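Local coordinates for sugar fermentation stimulation protein homolog (Pyrococcus furiosus, PDB 4DA2) that probably binds DNA, pairing an OB-fold domain with a nuclease-like PD-(D/E)xK domain that holds calcium ions, at residues A[44-49]-A[70-75]; A[8-13]-A[213-218]; A[110-115]-A[127-132]; A[170-175]-A[196-201]. The protein carries 1 engineered substitution. One frame throughout, in Å; residues are numbered along the deposited sequence.

Contact 1: residues A[44-49]-A[70-75]; sequences NEFMIP and FEDHGK
Phe46, in the loop 44-49, lies nearest Phe70 of strand 65-72, their CA atoms 6.7 Å apart, and no backbone hydrogen bond joins the two segments. The side chains make the contact, a worked example of aromatic packing in which the rings themselves hardly overlap. The planes of Phe46 and Phe70 lie within 18° of parallel but are displaced along one another, with centroids separated by 5.4 Å. Over the face of Phe70 sits instead the CB of Phe46, 3.8 Å from the ring centroid in a CH-pi contact. The carbonyl O of Phe46 comes over the same face and stands 3.2 Å from Phe70 CE1. Slippage brings Phe46 CD1 to 3.5 Å from Phe70 CB. Met47 starts away from the strand but bends back at chi2 (-85°): CE ends 4.1 Å from Phe70 CE2, and SD stands obliquely to the ring, 5.3 Å from its centroid, in a Met-aromatic contact. Near the plane of the Phe46 ring, at its edge, lies the carboxylate of Asp72, whose OD2 forms a salt bridge with Arg138. Apolar contact therefore ties this loop of the OB domain to its strand, while the charge beside it is paired with the nuclease-like domain.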
loop_
_atom_site.group_PDB
_atom_site.type_symbol
_atom_site.label_atom_id
_atom_site.label_comp_id
_atom_site.label_asym_id
_atom_site.label_seq_id
_atom_site.Cartn_x
_atom_site.Cartn_y
_atom_site.Cartn_z
ATOM N N ASN A 44 12.306 -8.016 -1.794
ATOM C CA ASN A 44 13.472 -8.685 -2.390
ATOM C C ASN A 44 13.614 -8.527 -3.901
ATOM O O ASN A 44 14.726 -8.440 -4.410
ATOM C CB ASN A 44 13.487 -10.177 -2.024
ATOM C CG ASN A 44 14.293 -10.463 -0.770
ATOM O OD1 ASN A 44 15.283 -9.785 -0.477
ATOM N ND2 ASN A 44 13.879 -11.481 -0.027
ATOM N N GLU A 45 12.496 -8.486 -4.623
ATOM C CA GLU A 45 12.579 -8.315 -6.070
ATOM C C GLU A 45 12.930 -6.877 -6.525
ATOM O O GLU A 45 13.405 -6.674 -7.646
ATOM C CB GLU A 45 11.357 -8.907 -6.773
ATOM C CG GLU A 45 11.311 -10.431 -6.590
ATOM C CD GLU A 45 10.041 -11.088 -7.112
ATOM O OE1 GLU A 45 9.424 -10.559 -8.062
ATOM O OE2 GLU A 45 9.673 -12.152 -6.575
ATOM N N PHE A 46 12.744 -5.905 -5.632
ATOM C CA PHE A 46 13.026 -4.503 -5.941
ATOM C C PHE A 46 14.379 -4.049 -5.415
ATOM O O PHE A 46 15.066 -3.281 -6.096
ATOM C CB PHE A 46 11.958 -3.551 -5.367
ATOM C CG PHE A 46 10.644 -3.577 -6.127
ATOM C CD1 PHE A 46 10.610 -3.293 -7.497
ATOM C CD2 PHE A 46 9.462 -3.912 -5.477
ATOM C CE1 PHE A 46 9.400 -3.325 -8.205
ATOM C CE2 PHE A 46 8.248 -3.954 -6.172
ATOM C CZ PHE A 46 8.218 -3.657 -7.535
ATOM N N MET A 47 14.712 -4.482 -4.189
ATOM C CA MET A 47 15.901 -4.021 -3.448
ATOM C C MET A 47 17.125 -4.769 -3.927
ATOM O O MET A 47 17.700 -5.557 -3.170
ATOM C CB MET A 47 15.735 -4.284 -1.948
ATOM C CG MET A 47 14.478 -3.720 -1.335
ATOM S SD MET A 47 14.719 -2.009 -0.885
ATOM C CE MET A 47 13.040 -1.462 -0.546
ATOM N N ILE A 48 17.507 -4.523 -5.182
ATOM C CA ILE A 48 18.628 -5.210 -5.832
ATOM C C ILE A 48 19.629 -4.139 -6.263
ATOM O O ILE A 48 19.254 -3.169 -6.928
ATOM C CB ILE A 48 18.150 -6.037 -7.084
ATOM C CG1 ILE A 48 17.119 -7.105 -6.680
ATOM C CG2 ILE A 48 19.343 -6.645 -7.878
ATOM C CD1 ILE A 48 17.689 -8.344 -6.052
ATOM N N PRO A 49 20.910 -4.295 -5.867
ATOM C CA PRO A 49 21.920 -3.307 -6.278
ATOM C C PRO A 49 21.903 -3.063 -7.794
ATOM O O PRO A 49 21.897 -4.028 -8.588
ATOM C CB PRO A 49 23.244 -3.932 -5.808
ATOM C CG PRO A 49 22.852 -4.779 -4.617
ATOM C CD PRO A 49 21.465 -5.320 -4.959
ATOM N N PHE A 70 10.221 2.047 -7.482
ATOM C CA PHE A 70 11.194 1.499 -8.399
ATOM C C PHE A 70 10.648 1.450 -9.824
ATOM O O PHE A 70 9.440 1.347 -10.062
ATOM C CB PHE A 70 11.587 0.082 -7.967
ATOM C CG PHE A 70 12.461 0.038 -6.738
ATOM C CD1 PHE A 70 13.843 -0.063 -6.876
ATOM C CD2 PHE A 70 11.913 0.085 -5.452
ATOM C CE1 PHE A 70 14.679 -0.103 -5.755
ATOM C CE2 PHE A 70 12.751 0.036 -4.314
ATOM C CZ PHE A 70 14.126 -0.064 -4.477
ATOM N N GLU A 71 11.565 1.485 -10.778
ATOM C CA GLU A 71 11.192 1.368 -12.173
ATOM C C GLU A 71 10.603 -0.009 -12.336
ATOM O O GLU A 71 11.130 -0.997 -11.808
ATOM C CB GLU A 71 12.451 1.542 -13.061
ATOM C CG GLU A 71 12.190 1.488 -14.581
ATOM C CD GLU A 71 11.981 0.077 -15.148
ATOM O OE1 GLU A 71 12.451 -0.908 -14.526
ATOM O OE2 GLU A 71 11.343 -0.039 -16.235
ATOM N N ASP A 72 9.501 -0.079 -13.072
ATOM C CA ASP A 72 8.820 -1.351 -13.255
ATOM C C ASP A 72 8.065 -1.226 -14.558
ATOM O O ASP A 72 7.138 -0.415 -14.672
ATOM C CB ASP A 72 7.868 -1.645 -12.078
ATOM C CG ASP A 72 7.303 -3.048 -12.104
ATOM O OD1 ASP A 72 7.897 -3.920 -12.762
ATOM O OD2 ASP A 72 6.281 -3.301 -11.428
ATOM N N HIS A 73 8.527 -1.984 -15.555
ATOM C CA HIS A 73 7.896 -2.017 -16.867
ATOM C C HIS A 73 7.646 -0.625 -17.471
ATOM O O HIS A 73 6.622 -0.378 -18.112
ATOM C CB HIS A 73 6.637 -2.900 -16.817
ATOM C CG HIS A 73 6.933 -4.309 -16.403
ATOM N ND1 HIS A 73 7.954 -5.050 -16.965
ATOM C CD2 HIS A 73 6.370 -5.101 -15.460
ATOM C CE1 HIS A 73 7.998 -6.241 -16.395
ATOM N NE2 HIS A 73 7.044 -6.299 -15.482
ATOM N N GLY A 74 8.611 0.271 -17.289
ATOM C CA GLY A 74 8.539 1.584 -17.882
ATOM C C GLY A 74 7.783 2.606 -17.053
ATOM O O GLY A 74 7.758 3.796 -17.377
ATOM N N LYS A 75 7.164 2.143 -15.978
ATOM C CA LYS A 75 6.420 3.021 -15.080
ATOM C C LYS A 75 7.140 2.921 -13.734
ATOM O O LYS A 75 8.312 2.464 -13.666
ATOM C CB LYS A 75 4.939 2.557 -14.954
ATOM C CG LYS A 75 4.142 2.364 -16.270
ATOM C CD LYS A 75 3.709 3.687 -16.893
ATOM C CE LYS A 75 2.598 3.557 -17.978
ATOM N NZ LYS A 75 3.020 2.778 -19.193
#

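Contact 2: residues A[8-13]-A[213-218]; sequences SPLFPC and LHMELS
No ring is sandwiched where Leu10 meets Met215; the flat group of the neighbourhood, the His214 imidazole, stands one residue back and has Glu216 at its edge. Lys75 CD lies above the ring plane, beyond the rim, 3.9 Å from His214 CD2, and Ile222 also touches this side chain. His214 NE2 donates to Glu216 OE2 over 2.7 Å, with the acceptor only 4° out of the ring plane. The carboxylate is turned differently: OE2 is met from above its plane, 43° out of it. The other ring nitrogen, ND1, is hydrogen-bonded to Arg224, and with both nitrogens engaged the ring is probably fixed in its rotation.

Contact between the segments rests mainly on apolar side chains meeting tip to tip, with no hydrogen bond across it. Met215 runs out extended and turns only at its last torsion (chi3 59°), which presents the methyl CE to the fork of Leu10. That methyl lies 3.9 Å from Leu10 CD1 and 4.0 Å from Leu10 CD2, so both branches share it. Leu10 CD2 also comes within 4.1 Å of Met215 SD, and on another flank it packs 3.7 Å from the carbonyl O of Leu217.

Strand 75-78 fills in beside the pair: Ile76 touches both Leu10 and Met215, and its backbone bonds to that of Met215. Leu10 further packs on Leu68 of strand 65-72, and Met215 on Ile221 of strand 220-229. The contact thus sits where the sheet of the OB domain meets strand 207-215, which belongs to the large mixed sheet.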
loop_
_atom_site.group_PDB
_atom_site.type_symbol
_atom_site.label_atom_id
_atom_site.label_comp_id
_atom_site.label_asym_id
_atom_site.label_seq_id
_atom_site.Cartn_x
_atom_site.Cartn_y
_atom_site.Cartn_z
ATOM N N SER A 8 6.085 15.864 -6.820
ATOM C CA SER A 8 7.127 16.731 -7.365
ATOM C C SER A 8 8.032 17.243 -6.216
ATOM O O SER A 8 7.520 17.585 -5.149
ATOM C CB SER A 8 6.445 17.922 -8.058
ATOM O OG SER A 8 7.381 18.644 -8.827
ATOM N N PRO A 9 9.368 17.251 -6.407
ATOM C CA PRO A 9 10.122 16.699 -7.538
ATOM C C PRO A 9 10.395 15.199 -7.386
ATOM O O PRO A 9 10.375 14.668 -6.274
ATOM C CB PRO A 9 11.452 17.459 -7.468
ATOM C CG PRO A 9 11.625 17.779 -6.048
ATOM C CD PRO A 9 10.254 17.936 -5.442
ATOM N N LEU A 10 10.690 14.543 -8.500
ATOM C CA LEU A 10 10.941 13.125 -8.529
ATOM C C LEU A 10 12.352 12.927 -9.067
ATOM O O LEU A 10 12.672 13.405 -10.155
ATOM C CB LEU A 10 9.880 12.430 -9.400
ATOM C CG LEU A 10 9.671 10.937 -9.187
ATOM C CD1 LEU A 10 9.308 10.641 -7.734
ATOM C CD2 LEU A 10 8.604 10.406 -10.170
ATOM N N PHE A 11 13.214 12.273 -8.288
ATOM C CA PHE A 11 14.605 12.040 -8.707
ATOM C C PHE A 11 14.881 10.564 -9.005
ATOM O O PHE A 11 14.752 9.733 -8.112
ATOM C CB PHE A 11 15.594 12.538 -7.629
ATOM C CG PHE A 11 15.471 14.008 -7.312
ATOM C CD1 PHE A 11 15.548 14.966 -8.326
ATOM C CD2 PHE A 11 15.302 14.437 -5.996
ATOM C CE1 PHE A 11 15.440 16.331 -8.037
ATOM C CE2 PHE A 11 15.190 15.801 -5.700
ATOM C CZ PHE A 11 15.262 16.746 -6.721
ATOM N N PRO A 12 15.264 10.231 -10.259
ATOM C CA PRO A 12 15.752 8.868 -10.491
ATOM C C PRO A 12 17.033 8.661 -9.676
ATOM O O PRO A 12 17.780 9.618 -9.444
ATOM C CB PRO A 12 16.058 8.835 -12.001
ATOM C CG PRO A 12 16.171 10.261 -12.409
ATOM C CD PRO A 12 15.318 11.064 -11.475
ATOM N N CYS A 13 17.254 7.435 -9.221
ATOM C CA CYS A 13 18.424 7.103 -8.423
ATOM C C CYS A 13 18.771 5.649 -8.693
ATOM O O CYS A 13 17.962 4.911 -9.287
ATOM C CB CYS A 13 18.139 7.344 -6.928
ATOM S SG CYS A 13 16.918 6.203 -6.208
ATOM N N LEU A 213 -2.723 0.747 -9.013
ATOM C CA LEU A 213 -2.144 2.070 -9.040
ATOM C C LEU A 213 -0.727 1.964 -9.570
ATOM O O LEU A 213 -0.117 0.894 -9.490
ATOM C CB LEU A 213 -2.078 2.676 -7.632
ATOM C CG LEU A 213 -3.359 3.239 -7.026
ATOM C CD1 LEU A 213 -4.237 2.134 -6.416
ATOM C CD2 LEU A 213 -2.982 4.254 -5.983
ATOM N N HIS A 214 -0.246 3.052 -10.148
ATOM C CA HIS A 214 1.169 3.208 -10.475
ATOM C C HIS A 214 1.478 4.698 -10.545
ATOM O O HIS A 214 0.572 5.558 -10.468
ATOM C CB HIS A 214 1.550 2.466 -11.778
ATOM C CG HIS A 214 0.941 3.067 -13.005
ATOM N ND1 HIS A 214 -0.254 2.626 -13.537
ATOM C CD2 HIS A 214 1.338 4.100 -13.783
ATOM C CE1 HIS A 214 -0.566 3.356 -14.595
ATOM N NE2 HIS A 214 0.385 4.258 -14.769
ATOM N N MET A 215 2.767 5.015 -10.672
ATOM C CA MET A 215 3.223 6.363 -10.867
ATOM C C MET A 215 3.954 6.397 -12.209
ATOM O O MET A 215 4.643 5.421 -12.573
ATOM C CB MET A 215 4.140 6.778 -9.728
ATOM C CG MET A 215 4.619 8.242 -9.824
ATOM S SD MET A 215 5.324 8.893 -8.261
ATOM C CE MET A 215 6.668 7.788 -7.927
ATOM N N GLU A 216 3.720 7.463 -12.964
ATOM C CA GLU A 216 4.407 7.685 -14.226
ATOM C C GLU A 216 5.714 8.388 -13.917
ATOM O O GLU A 216 5.851 8.989 -12.861
ATOM C CB GLU A 216 3.568 8.579 -15.125
ATOM C CG GLU A 216 2.148 8.053 -15.369
ATOM C CD GLU A 216 2.135 7.012 -16.458
ATOM O OE1 GLU A 216 3.097 7.014 -17.253
ATOM O OE2 GLU A 216 1.189 6.194 -16.535
ATOM N N LEU A 217 6.654 8.332 -14.854
ATOM C CA LEU A 217 7.952 8.987 -14.676
ATOM C C LEU A 217 7.812 10.486 -14.452
ATOM O O LEU A 217 8.671 11.095 -13.811
ATOM C CB LEU A 217 8.870 8.727 -15.880
ATOM C CG LEU A 217 9.085 7.258 -16.262
ATOM C CD1 LEU A 217 9.923 7.135 -17.535
ATOM C CD2 LEU A 217 9.713 6.484 -15.121
ATOM N N SER A 218 6.722 11.061 -14.971
ATOM C CA SER A 218 6.319 12.441 -14.722
ATOM C C SER A 218 5.950 12.777 -13.255
ATOM O O SER A 218 5.812 13.937 -12.896
ATOM C CB SER A 218 5.118 12.779 -15.616
ATOM O OG SER A 218 3.959 12.064 -15.158
#

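Contact 3: residues A[110-115]-A[127-132]; sequences PRVGES and EIFVET. With CA (calcium ion), chain C.
Phe129 receives Val112 and Pro110 on one corner of its ring, and this small apolar meeting is the compact part of the contact. Val112 CG2, the branch lying anti to the carbonyl carbon, comes to 3.8 Å from Phe129 CE1 and approaches the ring obliquely. The Pro110 and Phe129 side chains pass each other in opposite directions, which sets Pro110 CG at the ring edge, near its plane, 4.1 Å from the same CE1. One aromatic carbon thus collects both neighbours.

Beyond Val112 the packing gives way to a hairpin end. A type II' turn from Val112 to Ser115, closed by backbone bonds between those two residues, carries Gly113 and Glu114 out to solvent, and Arg111 points away from strand 127-139. Farther along that strand the buried Glu131 and Thr132 help hold a calcium ion. Glu131 OE2 and the carbonyl O of Thr132 each bind the metal at 2.4 Å, three waters add to its shell, and Asp118 is a further ligand. Glu131 is bent at chi2 (60°), a turn that helps bring its carboxylate to the ion. Lys133 also hydrogen-bonds OE2, and Asp118, Glu131 and Lys133 together are consistent with the PD-(D/E)xK motif.

Strands 111-112 and 127-139 are both antiparallel partners of strand 115-122, whose Leu120 touches Phe129. Helix 151-165 packs against the same region, meeting Phe129 with Leu163 and Val112 with Glu159, while strand 169-176 runs parallel beside strand 127-139.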
loop_
_atom_site.group_PDB
_atom_site.type_symbol
_atom_site.label_atom_id
_atom_site.label_comp_id
_atom_site.label_asym_id
_atom_site.label_seq_id
_atom_site.Cartn_x
_atom_site.Cartn_y
_atom_site.Cartn_z
ATOM N N PRO A 110 -7.114 4.934 14.450
ATOM C CA PRO A 110 -7.831 4.706 15.698
ATOM C C PRO A 110 -7.465 3.358 16.304
ATOM O O PRO A 110 -7.182 2.388 15.578
ATOM C CB PRO A 110 -9.296 4.671 15.255
ATOM C CG PRO A 110 -9.246 4.271 13.828
ATOM C CD PRO A 110 -8.048 4.966 13.302
ATOM N N ARG A 111 -7.455 3.303 17.632
ATOM C CA ARG A 111 -7.278 2.045 18.323
ATOM C C ARG A 111 -8.486 1.128 18.106
ATOM O O ARG A 111 -9.631 1.566 18.193
ATOM C CB ARG A 111 -7.096 2.274 19.823
ATOM C CG ARG A 111 -5.755 2.813 20.244
ATOM C CD ARG A 111 -5.721 2.834 21.770
ATOM N NE ARG A 111 -4.421 3.183 22.341
ATOM C CZ ARG A 111 -3.423 2.326 22.545
ATOM N NH1 ARG A 111 -3.545 1.046 22.205
ATOM N NH2 ARG A 111 -2.290 2.757 23.085
ATOM N N VAL A 112 -8.206 -0.133 17.803
ATOM C CA VAL A 112 -9.204 -1.175 17.657
ATOM C C VAL A 112 -8.610 -2.419 18.307
ATOM O O VAL A 112 -7.575 -2.946 17.842
ATOM C CB VAL A 112 -9.496 -1.519 16.163
ATOM C CG1 VAL A 112 -10.524 -2.610 16.057
ATOM C CG2 VAL A 112 -9.930 -0.288 15.377
ATOM N N GLY A 113 -9.275 -2.902 19.354
ATOM C CA GLY A 113 -8.782 -4.065 20.115
ATOM C C GLY A 113 -7.371 -3.819 20.624
ATOM O O GLY A 113 -7.115 -2.836 21.318
ATOM N N GLU A 114 -6.453 -4.715 20.275
ATOM C CA GLU A 114 -5.065 -4.605 20.724
ATOM C C GLU A 114 -4.178 -3.787 19.797
ATOM O O GLU A 114 -2.995 -3.609 20.071
ATOM C CB GLU A 114 -4.445 -5.998 20.851
ATOM C CG GLU A 114 -5.080 -6.913 21.867
ATOM C CD GLU A 114 -4.592 -8.339 21.707
ATOM O OE1 GLU A 114 -3.672 -8.584 20.890
ATOM O OE2 GLU A 114 -5.135 -9.218 22.396
ATOM N N SER A 115 -4.750 -3.281 18.704
ATOM C CA SER A 115 -3.962 -2.687 17.648
ATOM C C SER A 115 -4.526 -1.317 17.221
ATOM O O SER A 115 -5.287 -0.686 17.957
ATOM C CB SER A 115 -3.919 -3.680 16.465
ATOM O OG SER A 115 -2.923 -3.331 15.533
ATOM N N GLU A 127 -20.634 4.200 10.215
ATOM C CA GLU A 127 -19.180 4.273 10.145
ATOM C C GLU A 127 -18.589 2.972 9.635
ATOM O O GLU A 127 -19.244 1.925 9.682
ATOM C CB GLU A 127 -18.596 4.563 11.518
ATOM C CG GLU A 127 -18.922 5.933 12.071
ATOM C CD GLU A 127 -18.474 6.059 13.517
ATOM O OE1 GLU A 127 -18.191 5.007 14.137
ATOM O OE2 GLU A 127 -18.394 7.203 14.019
ATOM N N ILE A 128 -17.363 3.052 9.111
ATOM C CA ILE A 128 -16.631 1.874 8.652
ATOM C C ILE A 128 -15.144 2.017 8.984
ATOM O O ILE A 128 -14.526 3.077 8.769
ATOM C CB ILE A 128 -16.862 1.582 7.119
ATOM C CG1 ILE A 128 -16.154 0.286 6.683
ATOM C CG2 ILE A 128 -16.461 2.796 6.257
ATOM C CD1 ILE A 128 -16.459 -0.178 5.226
ATOM N N PHE A 129 -14.582 0.947 9.544
ATOM C CA PHE A 129 -13.130 0.862 9.748
ATOM C C PHE A 129 -12.480 0.301 8.490
ATOM O O PHE A 129 -12.928 -0.732 7.961
ATOM C CB PHE A 129 -12.826 -0.044 10.940
ATOM C CG PHE A 129 -13.175 0.567 12.254
ATOM C CD1 PHE A 129 -12.294 1.466 12.868
ATOM C CD2 PHE A 129 -14.414 0.301 12.852
ATOM C CE1 PHE A 129 -12.624 2.054 14.123
ATOM C CE2 PHE A 129 -14.760 0.889 14.089
ATOM C CZ PHE A 129 -13.868 1.773 14.714
ATOM N N VAL A 130 -11.442 0.981 8.008
ATOM C CA VAL A 130 -10.749 0.557 6.789
ATOM C C VAL A 130 -9.245 0.430 7.037
ATOM O O VAL A 130 -8.614 1.379 7.517
ATOM C CB VAL A 130 -11.028 1.522 5.593
ATOM C CG1 VAL A 130 -10.275 1.040 4.343
ATOM C CG2 VAL A 130 -12.518 1.627 5.332
ATOM N N GLU A 131 -8.697 -0.761 6.751
ATOM C CA GLU A 131 -7.261 -1.002 6.802
ATOM C C GLU A 131 -6.752 -1.136 5.368
ATOM O O GLU A 131 -7.372 -1.847 4.547
ATOM C CB GLU A 131 -6.953 -2.275 7.622
ATOM C CG GLU A 131 -5.477 -2.717 7.655
ATOM C CD GLU A 131 -4.559 -1.652 8.258
ATOM O OE1 GLU A 131 -5.054 -0.853 9.092
ATOM O OE2 GLU A 131 -3.357 -1.593 7.867
ATOM N N THR A 132 -5.662 -0.429 5.054
ATOM C CA THR A 132 -5.083 -0.538 3.716
ATOM C C THR A 132 -3.747 -1.258 3.806
ATOM O O THR A 132 -2.986 -1.047 4.771
ATOM C CB THR A 132 -4.959 0.826 2.997
ATOM O OG1 THR A 132 -4.081 1.677 3.746
ATOM C CG2 THR A 132 -6.323 1.494 2.891
HETATM CA CA CA C . -2.048 -0.021 6.681
HETATM O O HOH W 1 -0.575 -1.936 6.768
HETATM O O HOH W 2 -0.514 0.318 8.764
HETATM O O HOH W 3 -1.438 2.136 5.661
#

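Contact 4: residues A[170-175]-A[196-201]; sequences AMIVFI and ELLKEA
A buried strand-to-helix packing contact, carried by Phe174, Ile172 and Leu198, joins strand 169-176 of the large mixed sheet to helix 192-204 on its face. No hydrogen bond crosses between the segments. Within 196-201, Leu198 alone makes the close approach, and it does so through its forked end. Its CD2 lies 3.8 Å from Phe174 CZ, at the edge of the ring and in its plane; CD1 is nearly as close, 3.9 Å from the same CZ. The aromatic ring and the leucine come from opposite directions, and the ring presents its far corner, with neither face turned to the helix. Phe174 has CG anti to the carbonyl carbon (chi1 -63°), which helps aim that corner outward from the strand. Two residues earlier on the strand, Ile172 extends its CD1 to 4.3 Å from Leu198 CD2, a looser touch. Ile172 also packs on the ring: its CG1 sits 4.0 Å above one face, toward the rim.

Phe184 stacks with the Phe174 ring and Tyr145 meets it at a slant, while Ile157 of helix 151-165 packs on Leu198. The principle illustrated is edge-on seating of an aromatic ring: one face packs on Ile172, and the edge meets the helix. Attraction between helix and strand here rests on dispersion and exclusion of water, with no polar bond to fix a direction.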
loop_
_atom_site.group_PDB
_atom_site.type_symbol
_atom_site.label_atom_id
_atom_site.label_comp_id
_atom_site.label_asym_id
_atom_site.label_seq_id
_atom_site.Cartn_x
_atom_site.Cartn_y
_atom_site.Cartn_z
ATOM N N ALA A 170 -16.462 -3.301 8.379
ATOM C CA ALA A 170 -15.025 -3.409 8.298
ATOM C C ALA A 170 -14.606 -3.723 6.860
ATOM O O ALA A 170 -15.295 -4.476 6.150
ATOM C CB ALA A 170 -14.518 -4.492 9.253
ATOM N N MET A 171 -13.477 -3.146 6.449
ATOM C CA MET A 171 -12.941 -3.309 5.081
ATOM C C MET A 171 -11.422 -3.377 5.078
ATOM O O MET A 171 -10.754 -2.648 5.834
ATOM C CB MET A 171 -13.378 -2.144 4.177
ATOM C CG MET A 171 -12.921 -2.285 2.735
ATOM S SD MET A 171 -13.449 -0.894 1.703
ATOM C CE MET A 171 -15.100 -1.475 1.351
ATOM N N ILE A 172 -10.880 -4.289 4.263
ATOM C CA ILE A 172 -9.465 -4.276 3.938
ATOM C C ILE A 172 -9.283 -3.969 2.468
ATOM O O ILE A 172 -9.967 -4.521 1.607
ATOM C CB ILE A 172 -8.688 -5.577 4.398
ATOM C CG1 ILE A 172 -7.174 -5.442 4.191
ATOM C CG2 ILE A 172 -9.215 -6.851 3.703
ATOM C CD1 ILE A 172 -6.390 -6.515 4.933
ATOM N N VAL A 173 -8.372 -3.046 2.195
ATOM C CA VAL A 173 -8.103 -2.622 0.825
ATOM C C VAL A 173 -6.648 -2.873 0.511
ATOM O O VAL A 173 -5.762 -2.275 1.153
ATOM C CB VAL A 173 -8.412 -1.139 0.628
ATOM C CG1 VAL A 173 -8.106 -0.729 -0.840
ATOM C CG2 VAL A 173 -9.891 -0.802 0.979
ATOM N N PHE A 174 -6.388 -3.726 -0.480
ATOM C CA PHE A 174 -5.024 -3.962 -0.944
ATOM C C PHE A 174 -4.663 -2.952 -2.037
ATOM O O PHE A 174 -5.377 -2.783 -3.024
ATOM C CB PHE A 174 -4.888 -5.430 -1.415
ATOM C CG PHE A 174 -5.101 -6.411 -0.314
ATOM C CD1 PHE A 174 -4.079 -6.667 0.595
ATOM C CD2 PHE A 174 -6.340 -7.030 -0.123
ATOM C CE1 PHE A 174 -4.256 -7.555 1.660
ATOM C CE2 PHE A 174 -6.517 -7.955 0.937
ATOM C CZ PHE A 174 -5.484 -8.191 1.835
ATOM N N ILE A 175 -3.552 -2.258 -1.832
ATOM C CA ILE A 175 -3.087 -1.269 -2.792
ATOM C C ILE A 175 -2.052 -1.942 -3.700
ATOM O O ILE A 175 -0.868 -2.108 -3.328
ATOM C CB ILE A 175 -2.483 -0.024 -2.069
ATOM C CG1 ILE A 175 -3.486 0.539 -1.035
ATOM C CG2 ILE A 175 -2.102 1.022 -3.098
ATOM C CD1 ILE A 175 -4.843 1.015 -1.623
ATOM N N GLU A 196 -5.086 -17.883 5.390
ATOM C CA GLU A 196 -6.197 -18.518 6.127
ATOM C C GLU A 196 -7.120 -17.476 6.774
ATOM O O GLU A 196 -8.345 -17.590 6.682
ATOM C CB GLU A 196 -5.664 -19.524 7.164
ATOM C CG GLU A 196 -6.734 -20.190 8.041
ATOM C CD GLU A 196 -7.639 -21.170 7.302
ATOM O OE1 GLU A 196 -7.541 -21.315 6.061
ATOM O OE2 GLU A 196 -8.467 -21.808 7.985
ATOM N N LEU A 197 -6.524 -16.479 7.430
ATOM C CA LEU A 197 -7.259 -15.388 8.064
ATOM C C LEU A 197 -8.093 -14.565 7.058
ATOM O O LEU A 197 -9.159 -14.113 7.393
ATOM C CB LEU A 197 -6.301 -14.461 8.846
ATOM C CG LEU A 197 -5.776 -14.945 10.221
ATOM C CD1 LEU A 197 -4.686 -13.967 10.717
ATOM C CD2 LEU A 197 -6.925 -15.073 11.225
ATOM N N LEU A 198 -7.577 -14.340 5.850
ATOM C CA LEU A 198 -8.348 -13.581 4.829
ATOM C C LEU A 198 -9.632 -14.316 4.385
ATOM O O LEU A 198 -10.679 -13.689 4.116
ATOM C CB LEU A 198 -7.456 -13.180 3.629
ATOM C CG LEU A 198 -6.414 -12.082 3.948
ATOM C CD1 LEU A 198 -5.386 -11.993 2.822
ATOM C CD2 LEU A 198 -7.076 -10.725 4.219
ATOM N N LYS A 199 -9.541 -15.643 4.305
ATOM C CA LYS A 199 -10.710 -16.498 4.035
ATOM C C LYS A 199 -11.732 -16.353 5.141
ATOM O O LYS A 199 -12.919 -16.210 4.868
ATOM C CB LYS A 199 -10.302 -17.982 3.901
ATOM C CG LYS A 199 -9.511 -18.293 2.622
ATOM C CD LYS A 199 -9.295 -19.802 2.421
ATOM C CE LYS A 199 -8.381 -20.063 1.229
ATOM N NZ LYS A 199 -6.938 -19.883 1.596
ATOM N N GLU A 200 -11.256 -16.380 6.390
ATOM C CA GLU A 200 -12.096 -16.215 7.565
ATOM C C GLU A 200 -12.751 -14.836 7.575
ATOM O O GLU A 200 -13.952 -14.718 7.895
ATOM C CB GLU A 200 -11.286 -16.431 8.856
ATOM C CG GLU A 200 -12.126 -16.356 10.130
ATOM C CD GLU A 200 -11.343 -16.684 11.404
ATOM O OE1 GLU A 200 -10.156 -17.040 11.306
ATOM O OE2 GLU A 200 -11.929 -16.570 12.507
ATOM N N ALA A 201 -11.981 -13.811 7.204
ATOM C CA ALA A 201 -12.506 -12.441 7.062
ATOM C C ALA A 201 -13.678 -12.347 6.087
ATOM O O ALA A 201 -14.711 -11.756 6.416
ATOM C CB ALA A 201 -11.388 -11.476 6.609
#

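The four contacts form two clusters, linked where contacts 2 and 4 touch, Leu213 packing on Ile175 across neighbouring strands 207-215 and 169-176. Contacts 1 and 2 have centres 13 Å apart and touch where Lys75 packs against Glu216, near the junction of the OB sheet with the nuclease-like domain. Contacts 3 and 4, also 13 Å apart, share the large mixed sheet through neighbouring parallel strands 127-139 and 169-176. The centres of contacts 1 and 3 are 32 Å apart, on opposite sides of the chain's centre. Along the chain, contact 2 closes a long loop that encloses contacts 1, 3 and 4 in that order, tying the two domains together.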